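Virulence protein STM3117 (Salmonella enterica subsp. enterica serovar Typhimurium, PDB 3HUH) is critically involved in promoting bacterial replication inside host macrophages and may take part in the biosynthesis and modification of the cell-wall peptidoglycan. Local coordinates at residues H26-V31 / N67-E72; D99-I104 / M126-R131. All blocks are in the same frame, centred on the assembly; numbering follows the deposited sequence.

Contact 1: H26-V31 / N67-E72; sequences HLVLTV and NLHQQE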
ATOM      1  N   HIS A  26      -1.148   1.248   6.936  1.00 16.01           N
ATOM      2  CA  HIS A  26      -1.374   2.400   6.086  1.00 14.85           C
ATOM      3  C   HIS A  26      -0.232   2.541   5.102  1.00 15.93           C
ATOM      4  O   HIS A  26       0.736   1.778   5.135  1.00 16.20           O
ATOM      5  CB  HIS A  26      -1.491   3.672   6.944  1.00 15.08           C
ATOM      6  CG  HIS A  26      -0.288   3.956   7.797  1.00 18.80           C
ATOM      7  ND1 HIS A  26       0.845   4.580   7.317  1.00 19.80           N
ATOM      8  CD2 HIS A  26      -0.058   3.724   9.113  1.00 15.35           C
ATOM      9  CE1 HIS A  26       1.717   4.726   8.302  1.00 16.09           C
ATOM     10  NE2 HIS A  26       1.194   4.213   9.401  1.00 18.52           N
ATOM     11  N   LEU A  27      -0.366   3.507   4.208  1.00 14.68           N
ATOM     12  CA  LEU A  27       0.665   3.783   3.230  1.00 13.15           C
ATOM     13  C   LEU A  27       0.509   5.238   2.842  1.00 13.87           C
ATOM     14  O   LEU A  27      -0.522   5.856   3.113  1.00 13.89           O
ATOM     15  CB  LEU A  27       0.526   2.860   2.012  1.00 15.37           C
ATOM     16  CG  LEU A  27      -0.773   2.881   1.210  1.00 14.97           C
ATOM     17  CD1 LEU A  27      -0.743   3.999   0.195  1.00 16.03           C
ATOM     18  CD2 LEU A  27      -0.933   1.551   0.504  1.00 16.29           C
ATOM     19  N   VAL A  28       1.538   5.789   2.220  1.00 13.83           N
ATOM     20  CA  VAL A  28       1.516   7.182   1.820  1.00 15.62           C
ATOM     21  C   VAL A  28       1.510   7.362   0.311  1.00 15.33           C
ATOM     22  O   VAL A  28       2.334   6.789  -0.404  1.00 15.17           O
ATOM     23  CB  VAL A  28       2.737   7.951   2.383  1.00 16.25           C
ATOM     24  CG1 VAL A  28       2.715   9.398   1.903  1.00 16.83           C
ATOM     25  CG2 VAL A  28       2.728   7.910   3.903  1.00 18.36           C
ATOM     26  N   LEU A  29       0.556   8.151  -0.166  1.00 15.78           N
ATOM     27  CA  LEU A  29       0.471   8.466  -1.580  1.00 14.84           C
ATOM     28  C   LEU A  29       0.948   9.901  -1.734  1.00 15.09           C
ATOM     29  O   LEU A  29       0.532  10.778  -0.980  1.00 14.91           O
ATOM     30  CB  LEU A  29      -0.972   8.364  -2.094  1.00 15.35           C
ATOM     31  CG  LEU A  29      -1.594   6.975  -2.237  1.00 15.53           C
ATOM     32  CD1 LEU A  29      -3.018   7.110  -2.781  1.00 18.56           C
ATOM     33  CD2 LEU A  29      -0.741   6.131  -3.186  1.00 17.77           C
ATOM     34  N   THR A  30       1.842  10.133  -2.690  1.00 14.74           N
ATOM     35  CA  THR A  30       2.327  11.480  -2.956  1.00 15.63           C
ATOM     36  C   THR A  30       1.521  11.948  -4.159  1.00 16.32           C
ATOM     37  O   THR A  30       1.538  11.318  -5.217  1.00 17.05           O
ATOM     38  CB  THR A  30       3.831  11.477  -3.257  1.00 15.82           C
ATOM     39  OG1 THR A  30       4.523  11.027  -2.087  1.00 16.42           O
ATOM     40  CG2 THR A  30       4.319  12.886  -3.617  1.00 15.76           C
ATOM     41  N   VAL A  31       0.811  13.057  -3.987  1.00 16.80           N
ATOM     42  CA  VAL A  31      -0.066  13.566  -5.035  1.00 17.46           C
ATOM     43  C   VAL A  31       0.173  15.022  -5.427  1.00 18.42           C
ATOM     44  O   VAL A  31       0.751  15.799  -4.665  1.00 19.22           O
ATOM     45  CB  VAL A  31      -1.544  13.397  -4.601  1.00 15.75           C
ATOM     46  CG1 VAL A  31      -1.834  11.925  -4.332  1.00 16.04           C
ATOM     47  CG2 VAL A  31      -1.822  14.219  -3.353  1.00 17.26           C
ATOM     48  N   ASN A  67      -2.331   7.875   4.003  1.00 14.39           N
ATOM     49  CA  ASN A  67      -1.891   9.222   4.329  1.00 14.63           C
ATOM     50  C   ASN A  67      -1.525   9.902   3.021  1.00 15.36           C
ATOM     51  O   ASN A  67      -1.008   9.264   2.095  1.00 15.69           O
ATOM     52  CB  ASN A  67      -0.679   9.203   5.263  1.00 15.61           C
ATOM     53  CG  ASN A  67      -1.037   8.785   6.669  1.00 18.17           C
ATOM     54  OD1 ASN A  67      -2.158   9.025   7.134  1.00 17.12           O
ATOM     55  ND2 ASN A  67      -0.079   8.185   7.371  1.00 16.87           N
ATOM     56  N   LEU A  68      -1.800  11.195   2.935  1.00 15.04           N
ATOM     57  CA  LEU A  68      -1.497  11.931   1.726  1.00 14.07           C
ATOM     58  C   LEU A  68      -0.384  12.944   1.921  1.00 14.36           C
ATOM     59  O   LEU A  68      -0.309  13.604   2.957  1.00 16.17           O
ATOM     60  CB  LEU A  68      -2.750  12.663   1.221  1.00 14.80           C
ATOM     61  CG  LEU A  68      -3.981  11.791   0.964  1.00 12.77           C
ATOM     62  CD1 LEU A  68      -5.156  12.673   0.556  1.00 15.85           C
ATOM     63  CD2 LEU A  68      -3.674  10.761  -0.125  1.00 15.31           C
ATOM     64  N   HIS A  69       0.498  13.032   0.927  1.00 15.50           N
ATOM     65  CA  HIS A  69       1.584  14.017   0.912  1.00 15.96           C
ATOM     66  C   HIS A  69       1.394  14.770  -0.399  1.00 14.63           C
ATOM     67  O   HIS A  69       1.241  14.153  -1.457  1.00 16.47           O
ATOM     68  CB  HIS A  69       2.973  13.375   0.835  1.00 15.34           C
ATOM     69  CG  HIS A  69       3.506  12.858   2.136  1.00 17.85           C
ATOM     70  ND1 HIS A  69       2.779  12.848   3.306  1.00 18.96           N
ATOM     71  CD2 HIS A  69       4.706  12.307   2.434  1.00 15.09           C
ATOM     72  CE1 HIS A  69       3.508  12.311   4.269  1.00 17.07           C
ATOM     73  NE2 HIS A  69       4.682  11.973   3.765  1.00 21.72           N
ATOM     74  N   GLN A  70       1.395  16.093  -0.351  1.00 16.82           N
ATOM     75  CA  GLN A  70       1.261  16.846  -1.587  1.00 16.17           C
ATOM     76  C   GLN A  70       2.665  17.219  -2.051  1.00 15.97           C
ATOM     77  O   GLN A  70       3.548  17.489  -1.236  1.00 16.56           O
ATOM     78  CB  GLN A  70       0.424  18.107  -1.361  1.00 17.27           C
ATOM     79  CG  GLN A  70       0.217  18.953  -2.604  1.00 18.88           C
ATOM     80  CD  GLN A  70      -0.885  19.985  -2.421  1.00 22.49           C
ATOM     81  OE1 GLN A  70      -2.069  19.653  -2.437  1.00 21.98           O
ATOM     82  NE2 GLN A  70      -0.496  21.244  -2.227  1.00 25.16           N
ATOM     83  N   GLN A  71       2.892  17.220  -3.356  1.00 17.63           N
ATOM     84  CA  GLN A  71       4.211  17.586  -3.844  1.00 17.43           C
ATOM     85  C   GLN A  71       4.567  18.981  -3.337  1.00 19.15           C
ATOM     86  O   GLN A  71       3.697  19.845  -3.210  1.00 20.31           O
ATOM     87  CB  GLN A  71       4.243  17.557  -5.369  1.00 20.66           C
ATOM     88  CG  GLN A  71       4.112  16.153  -5.937  1.00 22.87           C
ATOM     89  CD  GLN A  71       4.283  16.119  -7.439  1.00 24.18           C
ATOM     90  OE1 GLN A  71       3.457  16.650  -8.182  1.00 26.43           O
ATOM     91  NE2 GLN A  71       5.367  15.501  -7.894  1.00 26.12           N
ATOM     92  N   GLU A  72       5.849  19.169  -3.037  1.00 19.26           N
ATOM     93  CA  GLU A  72       6.398  20.424  -2.533  1.00 20.09           C
ATOM     94  C   GLU A  72       6.188  20.583  -1.029  1.00 21.90           C
ATOM     95  O   GLU A  72       6.647  21.554  -0.431  1.00 22.42           O
ATOM     96  CB  GLU A  72       5.819  21.619  -3.294  1.00 23.26           C
ATOM     97  CG  GLU A  72       6.124  21.581  -4.781  1.00 24.94           C
ATOM     98  CD  GLU A  72       7.615  21.516  -5.077  1.00 29.44           C
ATOM     99  OE1 GLU A  72       8.335  22.481  -4.750  1.00 31.49           O
ATOM    100  OE2 GLU A  72       8.070  20.498  -5.637  1.00 32.70           O
TER
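Val-28 sets its CG1 methyl squarely over the imidazole of His-69, 3.5 Å from the ring centroid and only 8° off the normal, a CH-pi contact. CG1 gets there because it stands anti to its backbone N (chi1 178°), while CG2 rests on CB of Asn-67 at 3.9 Å. The ring has further holds: His-69 ND1 donates to Leu-68 O from above the carbonyl plane (3.2 Å), and Phe-75 meets it edge-to-face. Beneath these side chains the strands run parallel, with Val-28 to Val-31 facing Asn-67 to Gln-70. Five backbone bonds zip them in the parallel pattern; among them Val-31 N reaches His-69 O at 2.8 Å, and Gln-71 N reaches Val-31 O at 2.9 Å as the second strand gives way to loop.

The Gln-71 side chain packs more loosely: its CG lies 4.0 Å from Thr-30 CG2, the side chains crossing at about a right angle. Gln-70 and Gln-71 are partly exposed, as is Val-28, but Thr-30 is buried. Gln-70 OE1 accepts a bond from Ile-34 N.

On the face bearing Leu-29, Val-31 and Leu-68, helix 34-43 packs through Thr-37, Ile-38 and Tyr-41. Parallel pairing of first strand 21-31 with fourth strand 64-70 is consistent with the VOC beta-alpha-beta-beta-beta unit. Strand 56-61 flanks 64-70, and a strand of the second subunit pairs antiparallel alongside His-26 and Leu-27, carrying the sheet on.

Contact 2: D99-I104 / M126-R131; sequences DVVSEI and MSIYIR
Where Val-100, Val-101 and Ile-104 meet Ile-128 and Ile-130, branched aliphatic groups do all the touching and no ring or amide plane is involved. The one aromatic ring in these segments, that of Tyr-129, belongs to the other side of strand 123-131: its CB points away from the helix, its side chain packs on Leu-137 and Glu-139 of the same chain and on Pro-77 of the second subunit, and its OH is hydrogen-bonded to Arg-118.

Ile-104 and Ile-128 share most of the contact. Ile-104 CG1 lies anti to the carbonyl carbon and CD1 continues the chain outward (chi2 175°), bringing that methyl 3.7 Å from Ile-130 CG2 and 3.9 Å from Ile-128 CG2. Ile-104 and Ile-130 reach toward each other tip to tip, whereas Ile-104 and Ile-128 slide past one another in opposite directions. Ile-128 also meets Val-101 CG2, 4.1 Å from its CD1, and more distantly Val-100 CG1, 4.4 Å from its CG2.

Segments 99-104 and 126-131 run nearly parallel, 12° apart in direction, their axes 9.7 Å apart at closest. Strand alternation turns Ile-128 and Ile-130 to the helix. Ile-109 and Ile-111, from the connection after the helix, extend the same apolar layer. A helix packed on its own sheet is consistent with the second beta-alpha-beta-beta-beta module of the VOC fold.

With only methyl and methylene groups meeting, attachment here probably rests on close packing and exclusion of water; the helix keeps its backbone bonds to itself, as in Ile-104 N to Val-100 O, and the strand spends its own on neighbouring strands, as Ile-128 does with Ile-140.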
ATOM      1  N   ASP A  99     -22.231  -4.516  -9.468  1.00 18.72           N
ATOM      2  CA  ASP A  99     -22.863  -3.282  -9.022  1.00 20.56           C
ATOM      3  C   ASP A  99     -21.774  -2.209  -8.973  1.00 20.36           C
ATOM      4  O   ASP A  99     -22.020  -1.039  -9.280  1.00 20.67           O
ATOM      5  CB  ASP A  99     -23.497  -3.445  -7.631  1.00 20.86           C
ATOM      6  CG  ASP A  99     -24.739  -4.326  -7.647  1.00 23.99           C
ATOM      7  OD1 ASP A  99     -25.381  -4.460  -8.714  1.00 24.38           O
ATOM      8  OD2 ASP A  99     -25.087  -4.872  -6.579  1.00 26.89           O
ATOM      9  N   VAL A 100     -20.560  -2.616  -8.602  1.00 19.71           N
ATOM     10  CA  VAL A 100     -19.446  -1.679  -8.535  1.00 20.08           C
ATOM     11  C   VAL A 100     -19.131  -1.179  -9.941  1.00 19.44           C
ATOM     12  O   VAL A 100     -18.887   0.009 -10.147  1.00 19.87           O
ATOM     13  CB  VAL A 100     -18.177  -2.340  -7.949  1.00 20.29           C
ATOM     14  CG1 VAL A 100     -17.008  -1.356  -7.993  1.00 19.51           C
ATOM     15  CG2 VAL A 100     -18.437  -2.783  -6.511  1.00 20.81           C
ATOM     16  N   VAL A 101     -19.125  -2.096 -10.907  1.00 19.43           N
ATOM     17  CA  VAL A 101     -18.861  -1.725 -12.297  1.00 20.29           C
ATOM     18  C   VAL A 101     -19.841  -0.634 -12.710  1.00 19.29           C
ATOM     19  O   VAL A 101     -19.448   0.390 -13.262  1.00 18.08           O
ATOM     20  CB  VAL A 101     -19.035  -2.935 -13.247  1.00 20.59           C
ATOM     21  CG1 VAL A 101     -19.088  -2.464 -14.693  1.00 22.44           C
ATOM     22  CG2 VAL A 101     -17.886  -3.907 -13.056  1.00 22.03           C
ATOM     23  N   SER A 102     -21.120  -0.862 -12.430  1.00 20.80           N
ATOM     24  CA  SER A 102     -22.161   0.100 -12.766  1.00 24.17           C
ATOM     25  C   SER A 102     -21.933   1.438 -12.061  1.00 24.36           C
ATOM     26  O   SER A 102     -22.090   2.501 -12.658  1.00 24.55           O
ATOM     27  CB  SER A 102     -23.529  -0.464 -12.380  1.00 25.01           C
ATOM     28  OG  SER A 102     -24.549   0.499 -12.567  1.00 31.49           O
ATOM     29  N   GLU A 103     -21.555   1.375 -10.790  1.00 23.73           N
ATOM     30  CA  GLU A 103     -21.304   2.571  -9.995  1.00 24.40           C
ATOM     31  C   GLU A 103     -20.198   3.413 -10.631  1.00 23.38           C
ATOM     32  O   GLU A 103     -20.311   4.638 -10.728  1.00 24.09           O
ATOM     33  CB  GLU A 103     -20.906   2.149  -8.578  1.00 25.88           C
ATOM     34  CG  GLU A 103     -21.005   3.218  -7.518  1.00 31.11           C
ATOM     35  CD  GLU A 103     -20.739   2.654  -6.131  1.00 30.27           C
ATOM     36  OE1 GLU A 103     -21.393   1.654  -5.765  1.00 32.53           O
ATOM     37  OE2 GLU A 103     -19.883   3.204  -5.414  1.00 36.95           O
ATOM     38  N   ILE A 104     -19.134   2.748 -11.073  1.00 21.92           N
ATOM     39  CA  ILE A 104     -17.999   3.420 -11.700  1.00 21.98           C
ATOM     40  C   ILE A 104     -18.391   4.125 -12.995  1.00 22.24           C
ATOM     41  O   ILE A 104     -18.009   5.270 -13.225  1.00 22.53           O
ATOM     42  CB  ILE A 104     -16.857   2.413 -11.996  1.00 21.65           C
ATOM     43  CG1 ILE A 104     -16.196   1.988 -10.681  1.00 23.20           C
ATOM     44  CG2 ILE A 104     -15.841   3.024 -12.966  1.00 20.11           C
ATOM     45  CD1 ILE A 104     -15.148   0.913 -10.837  1.00 24.23           C
ATOM     46  N   MET A 126     -12.541 -11.138  -8.512  1.00 20.17           N
ATOM     47  CA  MET A 126     -12.986 -10.553  -9.778  1.00 20.87           C
ATOM     48  C   MET A 126     -12.583  -9.096  -9.619  1.00 19.42           C
ATOM     49  O   MET A 126     -13.005  -8.438  -8.672  1.00 19.86           O
ATOM     50  CB  MET A 126     -14.502 -10.657  -9.955  1.00 21.24           C
ATOM     51  CG  MET A 126     -14.994 -10.222 -11.355  1.00 21.88           C
ATOM     52  SD  MET A 126     -14.352 -11.240 -12.741  1.00 21.08           S
ATOM     53  CE  MET A 126     -14.335 -12.788 -11.965  1.00 18.71           C
ATOM     54  N   SER A 127     -11.769  -8.596 -10.543  1.00 18.89           N
ATOM     55  CA  SER A 127     -11.271  -7.229 -10.442  1.00 18.27           C
ATOM     56  C   SER A 127     -11.684  -6.268 -11.541  1.00 19.01           C
ATOM     57  O   SER A 127     -11.841  -6.649 -12.699  1.00 18.65           O
ATOM     58  CB  SER A 127      -9.742  -7.234 -10.401  1.00 18.73           C
ATOM     59  OG  SER A 127      -9.238  -7.999  -9.326  1.00 19.94           O
ATOM     60  N   ILE A 128     -11.831  -5.008 -11.150  1.00 18.61           N
ATOM     61  CA  ILE A 128     -12.150  -3.933 -12.072  1.00 20.31           C
ATOM     62  C   ILE A 128     -11.038  -2.918 -11.802  1.00 20.56           C
ATOM     63  O   ILE A 128     -10.674  -2.690 -10.647  1.00 21.61           O
ATOM     64  CB  ILE A 128     -13.544  -3.328 -11.777  1.00 22.78           C
ATOM     65  CG1 ILE A 128     -13.928  -2.346 -12.887  1.00 24.73           C
ATOM     66  CG2 ILE A 128     -13.552  -2.657 -10.421  1.00 24.42           C
ATOM     67  CD1 ILE A 128     -14.112  -3.012 -14.241  1.00 26.01           C
ATOM     68  N   TYR A 129     -10.475  -2.338 -12.858  1.00 19.76           N
ATOM     69  CA  TYR A 129      -9.387  -1.375 -12.706  1.00 19.64           C
ATOM     70  C   TYR A 129      -9.751   0.023 -13.168  1.00 20.82           C
ATOM     71  O   TYR A 129     -10.357   0.198 -14.226  1.00 19.72           O
ATOM     72  CB  TYR A 129      -8.165  -1.801 -13.520  1.00 20.10           C
ATOM     73  CG  TYR A 129      -7.527  -3.114 -13.138  1.00 19.32           C
ATOM     74  CD1 TYR A 129      -6.368  -3.144 -12.360  1.00 19.79           C
ATOM     75  CD2 TYR A 129      -8.039  -4.322 -13.607  1.00 19.41           C
ATOM     76  CE1 TYR A 129      -5.728  -4.347 -12.069  1.00 21.86           C
ATOM     77  CE2 TYR A 129      -7.408  -5.529 -13.322  1.00 20.97           C
ATOM     78  CZ  TYR A 129      -6.251  -5.534 -12.556  1.00 22.26           C
ATOM     79  OH  TYR A 129      -5.600  -6.718 -12.304  1.00 23.75           O
ATOM     80  N   ILE A 130      -9.370   1.014 -12.370  1.00 18.83           N
ATOM     81  CA  ILE A 130      -9.585   2.418 -12.715  1.00 18.69           C
ATOM     82  C   ILE A 130      -8.323   3.158 -12.292  1.00 18.24           C
ATOM     83  O   ILE A 130      -7.397   2.559 -11.736  1.00 17.46           O
ATOM     84  CB  ILE A 130     -10.810   3.039 -11.989  1.00 18.91           C
ATOM     85  CG1 ILE A 130     -10.649   2.923 -10.469  1.00 20.29           C
ATOM     86  CG2 ILE A 130     -12.090   2.356 -12.453  1.00 19.31           C
ATOM     87  CD1 ILE A 130     -11.760   3.570  -9.679  1.00 20.16           C
ATOM     88  N   ARG A 131      -8.267   4.453 -12.567  1.00 19.60           N
ATOM     89  CA  ARG A 131      -7.110   5.240 -12.180  1.00 20.11           C
ATOM     90  C   ARG A 131      -7.547   6.441 -11.374  1.00 19.28           C
ATOM     91  O   ARG A 131      -8.621   7.001 -11.612  1.00 20.21           O
ATOM     92  CB  ARG A 131      -6.335   5.722 -13.406  1.00 22.51           C
ATOM     93  CG  ARG A 131      -5.562   4.623 -14.101  1.00 23.58           C
ATOM     94  CD  ARG A 131      -4.646   5.164 -15.177  1.00 24.84           C
ATOM     95  NE  ARG A 131      -4.072   4.067 -15.950  1.00 23.63           N
ATOM     96  CZ  ARG A 131      -3.140   3.234 -15.501  1.00 25.44           C
ATOM     97  NH1 ARG A 131      -2.651   3.373 -14.274  1.00 24.75           N
ATOM     98  NH2 ARG A 131      -2.714   2.242 -16.273  1.00 25.52           N
TER

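Contact 1 closes before contact 2 opens along the chain, and the two lie on opposite sides of its centre, their centres 24 Å apart and their nearest atoms about 10 Å. They share no strand. Contact 1 joins the first and fourth strands in chain order of one four-stranded sheet, neighbours in that sheet, while contact 2 lays helix 97-106 on strand 123-131 of the other. Both sheets have strand order 1-4-3-2, consistent with the paired beta-alpha-beta-beta-beta motifs of the VOC fold. Each contact also borders the second subunit: residues 26-27 extend their sheet into it, and Arg-131 bonds to its Lys-78 backbone, so both halves of the chain take part in the dimer.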